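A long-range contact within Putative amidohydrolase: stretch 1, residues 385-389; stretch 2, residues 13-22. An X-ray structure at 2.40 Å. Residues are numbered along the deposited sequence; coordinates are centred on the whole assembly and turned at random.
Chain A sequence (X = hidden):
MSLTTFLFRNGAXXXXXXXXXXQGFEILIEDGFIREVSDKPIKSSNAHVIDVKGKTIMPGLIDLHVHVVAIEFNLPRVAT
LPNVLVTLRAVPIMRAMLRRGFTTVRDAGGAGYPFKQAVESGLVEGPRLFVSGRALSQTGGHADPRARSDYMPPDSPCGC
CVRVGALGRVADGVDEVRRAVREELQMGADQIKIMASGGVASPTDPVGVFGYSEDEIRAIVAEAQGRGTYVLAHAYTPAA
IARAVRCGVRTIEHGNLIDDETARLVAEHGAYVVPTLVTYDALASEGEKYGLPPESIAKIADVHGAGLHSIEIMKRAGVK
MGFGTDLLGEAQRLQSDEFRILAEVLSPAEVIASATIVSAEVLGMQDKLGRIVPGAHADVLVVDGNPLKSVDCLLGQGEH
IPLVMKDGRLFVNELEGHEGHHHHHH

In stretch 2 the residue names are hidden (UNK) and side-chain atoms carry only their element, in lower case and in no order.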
# COMPACT_ATOMS: atom_id res chain seq x y z
N GLY A 385 -45.06 15.38 -41.87
CA GLY A 385 -46.19 14.69 -41.25
C GLY A 385 -46.70 15.49 -40.06
O GLY A 385 -46.16 16.56 -39.75
N ASN A 386 -47.73 14.96 -39.40
CA ASN A 386 -48.32 15.63 -38.24
C ASN A 386 -48.35 14.76 -36.98
O ASN A 386 -49.27 13.96 -36.78
CB ASN A 386 -49.72 16.14 -38.56
CG ASN A 386 -50.42 16.73 -37.36
OD1 ASN A 386 -50.06 16.43 -36.21
ND2 ASN A 386 -51.41 17.57 -37.60
N PRO A 387 -47.34 14.93 -36.12
CA PRO A 387 -47.07 14.08 -34.95
C PRO A 387 -48.23 14.06 -33.96
O PRO A 387 -48.41 13.08 -33.24
CB PRO A 387 -45.85 14.76 -34.31
CG PRO A 387 -45.25 15.58 -35.39
CD PRO A 387 -46.38 16.03 -36.24
N LEU A 388 -48.99 15.16 -33.92
CA LEU A 388 -50.19 15.26 -33.09
C LEU A 388 -51.32 14.33 -33.57
O LEU A 388 -52.18 13.95 -32.78
CB LEU A 388 -50.66 16.71 -33.02
CG LEU A 388 -49.65 17.60 -32.27
CD1 LEU A 388 -50.17 19.03 -32.08
CD2 LEU A 388 -49.31 16.97 -30.92
N LYS A 389 -51.30 13.96 -34.85
CA LYS A 389 -52.24 12.99 -35.38
C LYS A 389 -51.65 11.60 -35.30
O LYS A 389 -52.32 10.65 -34.88
CB LYS A 389 -52.61 13.31 -36.82
CG LYS A 389 -53.96 14.01 -36.98
CD LYS A 389 -54.63 13.63 -38.30
CE LYS A 389 -54.70 12.11 -38.47
NZ LYS A 389 -55.24 11.71 -39.80
N UNK A 13 -47.03 24.86 -36.90
CA UNK A 13 -46.18 24.96 -35.73
C UNK A 13 -46.73 24.04 -34.67
O UNK A 13 -47.91 24.10 -34.36
c UNK A 13 -45.34 26.58 -33.92
c UNK A 13 -46.16 26.38 -35.19
c UNK A 13 -45.28 28.04 -33.54
c UNK A 13 -43.94 26.01 -34.10
N UNK A 14 -45.88 23.19 -34.12
CA UNK A 14 -46.28 22.30 -33.03
C UNK A 14 -45.88 22.95 -31.71
O UNK A 14 -44.70 23.11 -31.42
c UNK A 14 -46.19 19.78 -32.38
c UNK A 14 -45.91 19.93 -30.88
c UNK A 14 -45.61 20.94 -33.19
c UNK A 14 -45.64 18.47 -32.92
N UNK A 15 -46.89 23.35 -30.95
CA UNK A 15 -46.71 23.93 -29.64
C UNK A 15 -47.24 22.89 -28.67
O UNK A 15 -48.45 22.69 -28.55
o UNK A 15 -47.05 27.21 -28.22
c UNK A 15 -47.20 25.97 -28.20
o UNK A 15 -47.12 25.29 -27.15
c UNK A 15 -47.49 25.24 -29.51
N UNK A 16 -46.31 22.19 -27.99
CA UNK A 16 -46.60 20.96 -27.25
C UNK A 16 -47.70 21.09 -26.20
O UNK A 16 -48.20 20.07 -25.73
c UNK A 16 -44.23 21.30 -27.48
c UNK A 16 -44.89 22.57 -27.92
c UNK A 16 -45.25 20.62 -26.60
N UNK A 17 -48.09 22.30 -25.84
CA UNK A 17 -49.24 22.45 -24.94
C UNK A 17 -50.52 22.87 -25.65
O UNK A 17 -51.43 23.40 -25.02
o UNK A 17 -47.42 25.07 -23.09
c UNK A 17 -48.93 23.37 -23.75
c UNK A 17 -47.71 24.22 -23.96
o UNK A 17 -47.02 24.04 -24.99
N UNK A 18 -50.59 22.60 -26.95
CA UNK A 18 -51.83 22.76 -27.71
C UNK A 18 -52.12 21.52 -28.55
O UNK A 18 -51.24 21.01 -29.23
n UNK A 18 -51.75 26.95 -26.39
c UNK A 18 -51.79 24.01 -28.59
c UNK A 18 -52.32 25.75 -26.74
n UNK A 18 -50.65 26.21 -28.08
c UNK A 18 -51.64 25.28 -27.81
c UNK A 18 -50.75 27.20 -27.22
N UNK A 19 -53.37 21.04 -28.49
CA UNK A 19 -53.79 19.74 -29.03
C UNK A 19 -53.68 19.62 -30.54
O UNK A 19 -53.62 18.50 -31.06
c UNK A 19 -55.70 21.07 -28.45
c UNK A 19 -55.25 19.64 -28.60
c UNK A 19 -54.50 21.76 -27.88
N UNK A 20 -53.67 20.75 -31.24
CA UNK A 20 -53.60 20.77 -32.70
C UNK A 20 -52.51 21.71 -33.19
O UNK A 20 -52.12 22.63 -32.46
o UNK A 20 -56.01 19.11 -33.01
c UNK A 20 -54.94 21.22 -33.30
o UNK A 20 -57.10 20.92 -32.39
c UNK A 20 -56.10 20.35 -32.87
N UNK A 21 -52.05 21.49 -34.42
CA UNK A 21 -51.04 22.34 -35.03
C UNK A 21 -51.52 23.77 -35.22
O UNK A 21 -52.64 24.01 -35.67
c UNK A 21 -49.85 20.45 -36.35
c UNK A 21 -50.60 21.77 -36.39
c UNK A 21 -48.63 20.55 -35.43
c UNK A 21 -49.42 20.03 -37.75
N UNK A 22 -50.67 24.72 -34.88
CA UNK A 22 -50.96 26.12 -35.14
C UNK A 22 -50.52 26.48 -36.56
O UNK A 22 -49.41 26.16 -36.97
c UNK A 22 -49.55 27.39 -31.73
c UNK A 22 -51.91 26.74 -32.26
c UNK A 22 -50.45 26.60 -32.66
c UNK A 22 -50.26 27.02 -34.12
O HOH W 1 -53.58 18.92 -35.64

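Position 13 carries four side-chain carbons forked at the second, the pattern of leucine: Leu-13. Its side chain is out of reach of stretch 1; its backbone is tied to position 22, with N to O of 22 at 2.7 Å and O to N of 22 at 2.9 Å.

Position 14 has the same four carbons and the same fork, so it is Leu-14. Its CA-to-CB bond points toward stretch 1, where CD1 lies 3.8 Å from Pro-387 CG and CG lies 4.1 Å from Leu-388 CD1.

Position 15 shows two carbons, the second bearing two oxygens, hence Asp-15. Its CA-to-CB bond points away from stretch 1. Its O accepts from N of position 18 at 2.7 Å, closing a type I turn, and its OD1 takes a weak bond from N of position 17 at 3.4 Å.

At position 16, three carbons close a ring onto the backbone N, and the ring touches nothing on stretch 1: Pro-16. Its phi of -56° suits the first corner of that turn.

Position 17 again has two carbons, the second with two oxygens, giving Asp-17. Its side chain is exposed and remote from stretch 1.

Position 18 has one carbon followed by a five-membered ring of three carbons and two nitrogens, which identifies His-18. The ring leads away, but the backbone O sits 3.6 Å from Leu-388 CD1.

Position 19 closes three carbons onto its own N and is Pro-19. Its CA-to-CB bond points away from stretch 1, while its O also lies 3.6 Å from Leu-388 CD1.

Position 20 has two carbons and a terminal pair of oxygens: Asp-20. Its CA-to-CB bond points away, and its closest approach to Leu-388 is through backbone C, 3.7 Å from Leu-388 CD1.

Position 21, four carbons forked at the second, is Leu-21. Its CA-to-CB bond points sideways but the side-chain end comes nearer: CD2 is 4.0 Å from Leu-388 CD1, and CD1 is 3.2 Å from Asn-386 ND2.

Position 22 repeats the forked four-carbon pattern, Leu-22, whose side chain is out of reach of stretch 1 and makes no contact with it.

The contact, burying 304 Å² in total, centres on Leu-388, which contributes 99 Å². Its CD1 enters a pocket lined by the side chains of Leu-14 and Leu-21 and the backbone of 18 to 20. No direct hydrogen bond crosses; instead water 1 accepts from Leu-21 N and Asn-386 ND2, each 3.2 Å from its O. Asn-386 OD1 meanwhile accepts from Lys-389 N at 3.1 Å and weakly from Leu-388 N at 2.8 Å, linking its side chain to the backbone that carries Leu-388.

Stretch 2 (13-22) LLDPDHPDLL
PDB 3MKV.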